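Local coordinates for protein putative L-alanine-DL-glutamate epimerase (Burkholderia xenovorans, PDB 3GO2) that binds magnesium and probably acts as a racemase or epimerase of the mandelate racemase/muconate lactonizing enzyme family, at residues A[104-108]-A[369-375]; A[322-327]-A[356-362]; A[62-68]-A[95-99]. The contacts are given in a common frame with arbitrary orientation. Residue numbers count along the deposited sequence, not the author numbering.

In the fold
Contact 3 closes first. It joins the start of helix 65-76 to the second half of helix 82-103, a short loop within the N-terminal domain. The chain then leaves helix 82-103, and contact 1 opens at once with 104-108. Its partner, 369-375, comes only after the barrel strands, 161-168 to 314-317, so this long closure ties the N-terminal domain to the C-terminal part of the chain. Contact 2 (322-327 with 356-362) falls wholly within that long loop and packs helix 323-335 against a late loop. Contact 1 touches both others: Trp375 meets Asp97 of contact 3 and Leu324 of contact 2. Contacts 2 and 3 do not touch.

Contact 1. Residues A[104-108]-A[369-375]; sequences NVPCY and IPDRPGW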
loop_
_atom_site.group_PDB
_atom_site.type_symbol
_atom_site.label_atom_id
_atom_site.label_comp_id
_atom_site.label_asym_id
_atom_site.label_seq_id
_atom_site.Cartn_x
_atom_site.Cartn_y
_atom_site.Cartn_z
ATOM N N ASN A 104 -5.759 13.485 48.657
ATOM C CA ASN A 104 -7.005 14.166 48.991
ATOM C C ASN A 104 -7.643 14.865 47.811
ATOM O O ASN A 104 -8.079 16.032 47.899
ATOM C CB ASN A 104 -6.787 15.165 50.134
ATOM C CG ASN A 104 -8.068 15.533 50.834
ATOM O OD1 ASN A 104 -8.941 14.686 51.054
ATOM N ND2 ASN A 104 -8.186 16.805 51.208
ATOM N N VAL A 105 -7.668 14.169 46.681
ATOM C CA VAL A 105 -8.258 14.706 45.475
ATOM C C VAL A 105 -9.144 13.673 44.794
ATOM O O VAL A 105 -8.923 12.467 44.942
ATOM C CB VAL A 105 -7.168 15.160 44.468
ATOM C CG1 VAL A 105 -6.342 16.284 45.047
ATOM C CG2 VAL A 105 -6.257 13.999 44.057
ATOM N N PRO A 106 -10.117 14.129 43.992
ATOM C CA PRO A 106 -10.851 13.184 43.141
ATOM C C PRO A 106 -9.918 12.589 42.112
ATOM O O PRO A 106 -8.937 13.204 41.737
ATOM C CB PRO A 106 -11.881 14.060 42.414
ATOM C CG PRO A 106 -11.811 15.384 43.072
ATOM C CD PRO A 106 -10.533 15.527 43.758
ATOM N N CYS A 107 -10.242 11.417 41.599
ATOM C CA CYS A 107 -9.315 10.774 40.661
ATOM C C CYS A 107 -9.048 11.584 39.394
ATOM O O CYS A 107 -7.931 11.530 38.872
ATOM C CB CYS A 107 -9.776 9.379 40.305
ATOM S SG CYS A 107 -9.279 8.159 41.566
ATOM N N TYR A 108 -10.023 12.359 38.901
ATOM C CA TYR A 108 -9.741 13.179 37.708
ATOM C C TYR A 108 -8.588 14.172 37.896
ATOM O O TYR A 108 -7.987 14.617 36.929
ATOM C CB TYR A 108 -11.002 13.871 37.188
ATOM C CG TYR A 108 -11.663 14.862 38.138
ATOM C CD1 TYR A 108 -11.072 16.068 38.469
ATOM C CD2 TYR A 108 -12.934 14.604 38.652
ATOM C CE1 TYR A 108 -11.714 16.965 39.319
ATOM C CE2 TYR A 108 -13.576 15.486 39.487
ATOM C CZ TYR A 108 -12.982 16.666 39.811
ATOM O OH TYR A 108 -13.648 17.539 40.651
ATOM N N ILE A 369 -20.379 14.907 37.757
ATOM C CA ILE A 369 -19.075 14.362 38.171
ATOM C C ILE A 369 -18.830 14.761 39.615
ATOM O O ILE A 369 -18.822 15.954 39.925
ATOM C CB ILE A 369 -17.951 14.924 37.288
ATOM C CG1 ILE A 369 -18.242 14.617 35.822
ATOM C CG2 ILE A 369 -16.550 14.363 37.729
ATOM C CD1 ILE A 369 -18.601 13.202 35.546
ATOM N N PRO A 370 -18.663 13.777 40.501
ATOM C CA PRO A 370 -18.466 14.070 41.923
ATOM C C PRO A 370 -17.098 14.687 42.182
ATOM O O PRO A 370 -16.223 14.635 41.302
ATOM C CB PRO A 370 -18.584 12.687 42.584
ATOM C CG PRO A 370 -18.189 11.711 41.500
ATOM C CD PRO A 370 -18.654 12.331 40.210
ATOM N N ASP A 371 -16.922 15.249 43.376
ATOM C CA ASP A 371 -15.661 15.875 43.768
ATOM C C ASP A 371 -15.117 15.395 45.109
ATOM O O ASP A 371 -14.459 16.162 45.828
ATOM C CB ASP A 371 -15.787 17.395 43.740
ATOM C CG ASP A 371 -16.775 17.930 44.742
ATOM O OD1 ASP A 371 -17.356 17.136 45.516
ATOM O OD2 ASP A 371 -16.979 19.178 44.730
ATOM N N ARG A 372 -15.327 14.121 45.405
ATOM C CA ARG A 372 -14.819 13.501 46.618
ATOM C C ARG A 372 -13.474 12.838 46.351
ATOM O O ARG A 372 -13.173 12.515 45.201
ATOM C CB ARG A 372 -15.799 12.441 47.117
ATOM C CG ARG A 372 -17.134 13.034 47.588
ATOM C CD ARG A 372 -18.103 11.989 48.118
ATOM N NE ARG A 372 -18.665 11.237 47.013
ATOM C CZ ARG A 372 -19.725 11.597 46.295
ATOM N NH1 ARG A 372 -20.378 12.714 46.554
ATOM N NH2 ARG A 372 -20.111 10.854 45.273
ATOM N N PRO A 373 -12.647 12.659 47.398
ATOM C CA PRO A 373 -11.362 12.022 47.111
ATOM C C PRO A 373 -11.557 10.602 46.556
ATOM O O PRO A 373 -12.361 9.840 47.086
ATOM C CB PRO A 373 -10.659 11.992 48.472
ATOM C CG PRO A 373 -11.268 13.191 49.209
ATOM C CD PRO A 373 -12.697 13.220 48.767
ATOM N N GLY A 374 -10.803 10.268 45.524
ATOM C CA GLY A 374 -10.923 8.983 44.875
ATOM C C GLY A 374 -11.957 8.986 43.758
ATOM O O GLY A 374 -12.242 10.014 43.156
ATOM N N TRP A 375 -12.506 7.816 43.472
ATOM C CA TRP A 375 -13.459 7.647 42.391
ATOM C C TRP A 375 -14.792 8.324 42.641
ATOM O O TRP A 375 -15.445 8.761 41.687
ATOM C CB TRP A 375 -13.708 6.168 42.099
ATOM C CG TRP A 375 -12.524 5.415 41.575
ATOM C CD1 TRP A 375 -12.026 4.261 42.082
ATOM C CD2 TRP A 375 -11.740 5.714 40.404
ATOM N NE1 TRP A 375 -10.945 3.833 41.338
ATOM C CE2 TRP A 375 -10.748 4.711 40.298
ATOM C CE3 TRP A 375 -11.789 6.713 39.423
ATOM C CZ2 TRP A 375 -9.803 4.692 39.252
ATOM C CZ3 TRP A 375 -10.826 6.685 38.381
ATOM C CH2 TRP A 375 -9.856 5.701 38.322
HETATM O O HOH W 1 -16.382 17.787 40.002
#
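A single parallel beta bridge pairs the loop after helix 82-103 with the loop after strand 366-368, joining the N-terminal domain to the late part of the chain. Asn104 ends that helix in a Schellman motif, and the chain then runs extended through Val105 and Pro106. Pro106 is bridged to Gly374. Gly374 N donates to Val105 O (3.0 Å), and Cys107 N donates to Gly374 O (2.9 Å). CA-H...O contacts accompany them: Pro373 CA to Val105 O at 3.3 Å and Pro106 CA to Arg372 O at 3.2 Å. Gly374 has positive phi, where a CB would crowd the carbonyl O of Pro373. Cys107 SG sits over the face of Trp375, 3.6 Å from the centroid of the six-membered ring. At the other end, Tyr108 CE2 meets Ile369 CG2 at 3.6 Å. A water links Tyr108 OH (2.8 Å) to Ile369 O (3.1 Å). Both direct hydrogen bonds are backbone to backbone, so the backbone sets the register, and the side chains contribute packing and one water link.

Contact 2. Residues A[322-327]-A[356-362]; sequences GHLCTM and FTHAPEY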
loop_
_atom_site.group_PDB
_atom_site.type_symbol
_atom_site.label_atom_id
_atom_site.label_comp_id
_atom_site.label_asym_id
_atom_site.label_seq_id
_atom_site.Cartn_x
_atom_site.Cartn_y
_atom_site.Cartn_z
ATOM N N GLY A 322 -21.637 -2.022 38.099
ATOM C CA GLY A 322 -22.173 -1.373 39.290
ATOM C C GLY A 322 -21.815 0.097 39.406
ATOM O O GLY A 322 -21.151 0.678 38.534
ATOM N N HIS A 323 -22.243 0.713 40.508
ATOM C CA HIS A 323 -22.003 2.154 40.691
ATOM C C HIS A 323 -20.538 2.512 40.710
ATOM O O HIS A 323 -20.174 3.587 40.272
ATOM C CB HIS A 323 -22.621 2.689 41.993
ATOM C CG HIS A 323 -24.107 2.827 41.957
ATOM N ND1 HIS A 323 -24.835 2.906 40.788
ATOM C CD2 HIS A 323 -25.007 2.916 42.970
ATOM C CE1 HIS A 323 -26.113 3.053 41.081
ATOM N NE2 HIS A 323 -26.245 3.060 42.399
ATOM N N LEU A 324 -19.678 1.664 41.266
ATOM C CA LEU A 324 -18.254 2.015 41.294
ATOM C C LEU A 324 -17.679 2.109 39.871
ATOM O O LEU A 324 -16.910 3.030 39.574
ATOM C CB LEU A 324 -17.452 1.074 42.179
ATOM C CG LEU A 324 -15.944 1.303 42.234
ATOM C CD1 LEU A 324 -15.604 2.758 42.551
ATOM C CD2 LEU A 324 -15.293 0.379 43.260
ATOM N N CYS A 325 -18.057 1.195 38.994
ATOM C CA CYS A 325 -17.641 1.309 37.587
ATOM C C CYS A 325 -18.118 2.613 36.973
ATOM O O CYS A 325 -17.387 3.234 36.198
ATOM C CB CYS A 325 -18.128 0.140 36.755
ATOM S SG CYS A 325 -17.244 -1.397 37.127
ATOM N N THR A 326 -19.336 3.036 37.305
ATOM C CA THR A 326 -19.838 4.302 36.772
ATOM C C THR A 326 -18.984 5.459 37.245
ATOM O O THR A 326 -18.648 6.367 36.450
ATOM C CB THR A 326 -21.320 4.535 37.162
ATOM O OG1 THR A 326 -22.127 3.522 36.560
ATOM C CG2 THR A 326 -21.809 5.903 36.674
ATOM N N MET A 327 -18.598 5.436 38.525
ATOM C CA MET A 327 -17.781 6.529 39.068
ATOM C C MET A 327 -16.347 6.473 38.499
ATOM O O MET A 327 -15.752 7.501 38.227
ATOM C CB MET A 327 -17.817 6.529 40.590
ATOM C CG MET A 327 -19.188 6.759 41.157
ATOM S SD MET A 327 -20.021 8.302 40.610
ATOM C CE MET A 327 -20.863 8.757 42.184
ATOM N N PHE A 356 -23.032 0.496 47.940
ATOM C CA PHE A 356 -22.071 1.570 47.777
ATOM C C PHE A 356 -22.400 2.770 48.655
ATOM O O PHE A 356 -23.570 3.037 48.954
ATOM C CB PHE A 356 -22.056 2.022 46.303
ATOM C CG PHE A 356 -21.712 0.910 45.330
ATOM C CD1 PHE A 356 -20.388 0.543 45.130
ATOM C CD2 PHE A 356 -22.701 0.210 44.657
ATOM C CE1 PHE A 356 -20.058 -0.477 44.246
ATOM C CE2 PHE A 356 -22.378 -0.794 43.767
ATOM C CZ PHE A 356 -21.042 -1.149 43.581
ATOM N N THR A 357 -21.375 3.517 49.029
ATOM C CA THR A 357 -21.573 4.682 49.885
ATOM C C THR A 357 -22.324 5.810 49.172
ATOM O O THR A 357 -23.179 6.473 49.778
ATOM C CB THR A 357 -20.255 5.207 50.448
ATOM O OG1 THR A 357 -19.350 5.474 49.372
ATOM C CG2 THR A 357 -19.611 4.220 51.454
ATOM N N HIS A 358 -22.027 6.007 47.885
ATOM C CA HIS A 358 -22.673 7.041 47.054
ATOM C C HIS A 358 -23.170 6.503 45.732
ATOM O O HIS A 358 -22.563 5.615 45.128
ATOM C CB HIS A 358 -21.680 8.175 46.751
ATOM C CG HIS A 358 -21.144 8.834 47.977
ATOM N ND1 HIS A 358 -21.870 9.774 48.688
ATOM C CD2 HIS A 358 -19.969 8.686 48.630
ATOM C CE1 HIS A 358 -21.152 10.174 49.726
ATOM N NE2 HIS A 358 -19.991 9.544 49.709
ATOM N N ALA A 359 -24.284 7.060 45.274
ATOM C CA ALA A 359 -24.880 6.705 44.003
ATOM C C ALA A 359 -24.648 7.829 42.999
ATOM O O ALA A 359 -24.661 9.010 43.354
ATOM C CB ALA A 359 -26.406 6.476 44.186
ATOM N N PRO A 360 -24.489 7.478 41.724
ATOM C CA PRO A 360 -24.385 8.503 40.703
ATOM C C PRO A 360 -25.641 9.348 40.612
ATOM O O PRO A 360 -26.746 8.845 40.825
ATOM C CB PRO A 360 -24.217 7.725 39.390
ATOM C CG PRO A 360 -24.338 6.337 39.721
ATOM C CD PRO A 360 -24.429 6.117 41.175
ATOM N N GLU A 361 -25.441 10.624 40.295
ATOM C CA GLU A 361 -26.521 11.587 40.177
ATOM C C GLU A 361 -26.649 12.048 38.738
ATOM O O GLU A 361 -25.674 12.482 38.144
ATOM C CB GLU A 361 -26.272 12.781 41.095
ATOM C CG GLU A 361 -26.290 12.418 42.590
ATOM C CD GLU A 361 -25.975 13.601 43.526
ATOM O OE1 GLU A 361 -25.739 14.733 43.037
ATOM O OE2 GLU A 361 -25.960 13.383 44.758
ATOM N N TYR A 362 -27.861 11.944 38.192
ATOM C CA TYR A 362 -28.144 12.415 36.836
ATOM C C TYR A 362 -29.092 13.610 36.903
ATOM O O TYR A 362 -29.962 13.661 37.774
ATOM C CB TYR A 362 -28.778 11.316 35.992
ATOM C CG TYR A 362 -27.921 10.074 35.947
ATOM C CD1 TYR A 362 -26.864 9.974 35.039
ATOM C CD2 TYR A 362 -28.163 9.015 36.786
ATOM C CE1 TYR A 362 -26.056 8.848 35.010
ATOM C CE2 TYR A 362 -27.358 7.871 36.768
ATOM C CZ TYR A 362 -26.307 7.791 35.855
ATOM O OH TYR A 362 -25.497 6.676 35.849
#
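This is a buried packing contact between the first turn of a helix and an extended loop. It lies in the C-terminal part of an enolase-superfamily fold, where helix 323-335 follows barrel strand 314-317. Gly322 is the N-cap, and the turn is closed by Thr326 N to Gly322 O (3.2 Å) and Met327 N to His323 O (3.0 Å). Segment 356-362, a loop that enters strand 362-363 at Tyr362, runs past this turn, with His323 and Ala359 nearest by CA (6.3 Å). His323 is wedged between Phe356 and Pro360. His323 CB lies over the Phe356 ring, 3.9 Å from the centroid, a CH-pi contact. Pro360 CD lies over the imidazole face, 3.3 Å from the His323 ring centroid. His323 NE2 is hydrogen-bonded outside the contact, to Asp353. Leu324 CB adds 3.7 Å packing on Phe356 CE1, and Glu36 of strand 32-37 also touches that phenylalanine, bringing in the N-terminal domain. One turn along the helix, Met327 CE reaches Pro360 CA at 3.8 Å. The contact rests on apolar and CH-pi packing. Thr326 CG2 closes the far end, 4.0 Å from Pro360 CG and 3.9 Å from Tyr362 OH, which is hydrogen-bonded to Thr344 OG1.

Contact 3. Residues A[62-68]-A[95-99]; sequences VMEHERF and LLDAK
Residues 62-64 turn into helix 65-76, and 95-99 form one turn of helix 82-103. Glu64 (phi/psi -96/65), the N-cap, centres an inverse gamma turn with a weak His65 N to Met63 O bond (3.1 Å). Phe68 N to Glu64 O (3.1 Å) is the first helical bond. The register sets Val62 opposite Leu95 (CA-CA 6.2 Å) and Met63 opposite Lys99 (5.7 Å). Leu95, rotamer mt, is the main bump. It fills a hollow lined by Val62, His65 and Phe68: Leu95 CD1 lies 3.9 Å from His65 CB and 3.7 Å from Phe68 CD2, and Leu95 CD2 4.1 Å from Val62 CG2. The small Ala98 leaves room for Val62, whose CG2 sits 3.5 Å from Ala98 CB. This packing is in the N-terminal capping domain of the enolase superfamily, where Leu25 of strand 19-27 backs Val62, Leu95 and Ala98. His65 has chi1 p. Leu96 CD2 lies over its ring face, 3.7 Å from the centroid, and Lys99 CD lies 3.8 Å from His65 CD2 at the ring edge. With all chi t, Lys99 puts CG 4.0 Å from Met63 SD and donates from NZ to Met63 O (3.0 Å). Lys99 NZ also forms a salt bridge with Glu109 of a second subunit. One water joins Lys99 NZ (2.7 Å) to His65 NE2 (2.9 Å). Another donates to Val62 O (2.6 Å) and, weakly, to Leu95 O (3.0 Å).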
loop_
_atom_site.group_PDB
_atom_site.type_symbol
_atom_site.label_atom_id
_atom_site.label_comp_id
_atom_site.label_asym_id
_atom_site.label_seq_id
_atom_site.Cartn_x
_atom_site.Cartn_y
_atom_site.Cartn_z
ATOM N N VAL A 62 2.462 2.648 46.880
ATOM C CA VAL A 62 1.117 2.897 46.314
ATOM C C VAL A 62 1.131 3.987 45.250
ATOM O O VAL A 62 0.243 4.021 44.363
ATOM C CB VAL A 62 0.099 3.281 47.392
ATOM C CG1 VAL A 62 0.361 4.685 47.928
ATOM C CG2 VAL A 62 -1.347 3.151 46.885
ATOM N N MET A 63 2.132 4.860 45.314
ATOM C CA MET A 63 2.204 5.989 44.386
ATOM C C MET A 63 2.694 5.578 42.996
ATOM O O MET A 63 2.407 6.244 41.999
ATOM C CB MET A 63 3.128 7.065 44.951
ATOM C CG MET A 63 2.795 7.521 46.366
ATOM S SD MET A 63 1.132 8.272 46.602
ATOM C CE MET A 63 1.532 9.913 46.205
ATOM N N GLU A 64 3.390 4.452 42.916
ATOM C CA GLU A 64 4.110 4.077 41.700
ATOM C C GLU A 64 3.270 3.131 40.831
ATOM O O GLU A 64 3.613 1.962 40.601
ATOM C CB GLU A 64 5.474 3.469 42.075
ATOM C CG GLU A 64 6.402 4.516 42.694
ATOM C CD GLU A 64 7.738 4.021 43.195
ATOM O OE1 GLU A 64 8.098 2.866 42.956
ATOM O OE2 GLU A 64 8.417 4.837 43.861
ATOM N N HIS A 65 2.156 3.636 40.333
ATOM C CA HIS A 65 1.251 2.762 39.591
ATOM C C HIS A 65 1.796 2.374 38.227
ATOM O O HIS A 65 1.626 1.218 37.806
ATOM C CB HIS A 65 -0.197 3.290 39.539
ATOM C CG HIS A 65 -0.365 4.663 38.939
ATOM N ND1 HIS A 65 -0.516 4.867 37.588
ATOM C CD2 HIS A 65 -0.433 5.888 39.518
ATOM C CE1 HIS A 65 -0.688 6.160 37.361
ATOM N NE2 HIS A 65 -0.652 6.808 38.514
ATOM N N GLU A 66 2.480 3.277 37.538
ATOM C CA GLU A 66 3.026 2.894 36.238
ATOM C C GLU A 66 4.205 1.924 36.389
ATOM O O GLU A 66 4.441 1.083 35.514
ATOM C CB GLU A 66 3.387 4.130 35.434
ATOM C CG GLU A 66 3.756 3.830 34.057
ATOM C CD GLU A 66 2.601 3.529 33.107
ATOM O OE1 GLU A 66 1.429 3.181 33.449
ATOM O OE2 GLU A 66 2.939 3.586 31.920
ATOM N N ARG A 67 4.918 1.998 37.511
ATOM C CA ARG A 67 5.920 0.963 37.817
ATOM C C ARG A 67 5.251 -0.411 37.930
ATOM O O ARG A 67 5.731 -1.412 37.356
ATOM C CB ARG A 67 6.661 1.275 39.122
ATOM C CG ARG A 67 7.801 0.310 39.449
ATOM C CD ARG A 67 7.957 0.156 40.971
ATOM N NE ARG A 67 6.776 -0.466 41.569
ATOM C CZ ARG A 67 6.439 -1.748 41.466
ATOM N NH1 ARG A 67 7.219 -2.625 40.824
ATOM N NH2 ARG A 67 5.320 -2.179 42.022
ATOM N N PHE A 68 4.173 -0.489 38.704
ATOM C CA PHE A 68 3.425 -1.759 38.831
ATOM C C PHE A 68 2.974 -2.247 37.439
ATOM O O PHE A 68 3.101 -3.425 37.108
ATOM C CB PHE A 68 2.214 -1.653 39.763
ATOM C CG PHE A 68 1.201 -2.761 39.546
ATOM C CD1 PHE A 68 1.441 -4.027 40.015
ATOM C CD2 PHE A 68 0.086 -2.544 38.762
ATOM C CE1 PHE A 68 0.550 -5.070 39.774
ATOM C CE2 PHE A 68 -0.827 -3.586 38.503
ATOM C CZ PHE A 68 -0.576 -4.850 39.013
ATOM N N LEU A 95 -5.178 1.150 42.622
ATOM C CA LEU A 95 -3.990 1.986 42.895
ATOM C C LEU A 95 -4.336 3.461 42.695
ATOM O O LEU A 95 -3.958 4.317 43.506
ATOM C CB LEU A 95 -2.819 1.570 42.013
ATOM C CG LEU A 95 -2.008 0.342 42.396
ATOM C CD1 LEU A 95 -1.094 -0.128 41.269
ATOM C CD2 LEU A 95 -1.169 0.670 43.628
ATOM N N LEU A 96 -5.048 3.779 41.620
ATOM C CA LEU A 96 -5.386 5.181 41.363
ATOM C C LEU A 96 -6.274 5.738 42.469
ATOM O O LEU A 96 -6.049 6.851 42.956
ATOM C CB LEU A 96 -6.069 5.339 40.010
ATOM C CG LEU A 96 -5.187 5.132 38.785
ATOM C CD1 LEU A 96 -6.097 4.994 37.553
ATOM C CD2 LEU A 96 -4.157 6.283 38.616
ATOM N N ASP A 97 -7.278 4.967 42.874
ATOM C CA ASP A 97 -8.162 5.394 43.955
ATOM C C ASP A 97 -7.340 5.706 45.226
ATOM O O ASP A 97 -7.535 6.737 45.916
ATOM C CB ASP A 97 -9.180 4.307 44.263
ATOM C CG ASP A 97 -10.317 4.793 45.134
ATOM O OD1 ASP A 97 -10.736 5.967 44.992
ATOM O OD2 ASP A 97 -10.806 3.979 45.962
ATOM N N ALA A 98 -6.442 4.780 45.568
ATOM C CA ALA A 98 -5.629 4.922 46.784
ATOM C C ALA A 98 -4.692 6.134 46.705
ATOM O O ALA A 98 -4.505 6.868 47.681
ATOM C CB ALA A 98 -4.854 3.637 47.064
ATOM N N LYS A 99 -4.115 6.352 45.535
ATOM C CA LYS A 99 -3.251 7.491 45.319
ATOM C C LYS A 99 -4.012 8.807 45.424
ATOM O O LYS A 99 -3.554 9.735 46.096
ATOM C CB LYS A 99 -2.568 7.390 43.969
ATOM C CG LYS A 99 -1.589 8.529 43.701
ATOM C CD LYS A 99 -0.709 8.249 42.485
ATOM C CE LYS A 99 0.405 9.256 42.321
ATOM N NZ LYS A 99 1.449 8.950 41.263
HETATM O O HOH W 2 -1.234 4.763 42.340
HETATM O O HOH W 3 0.333 9.548 38.875
#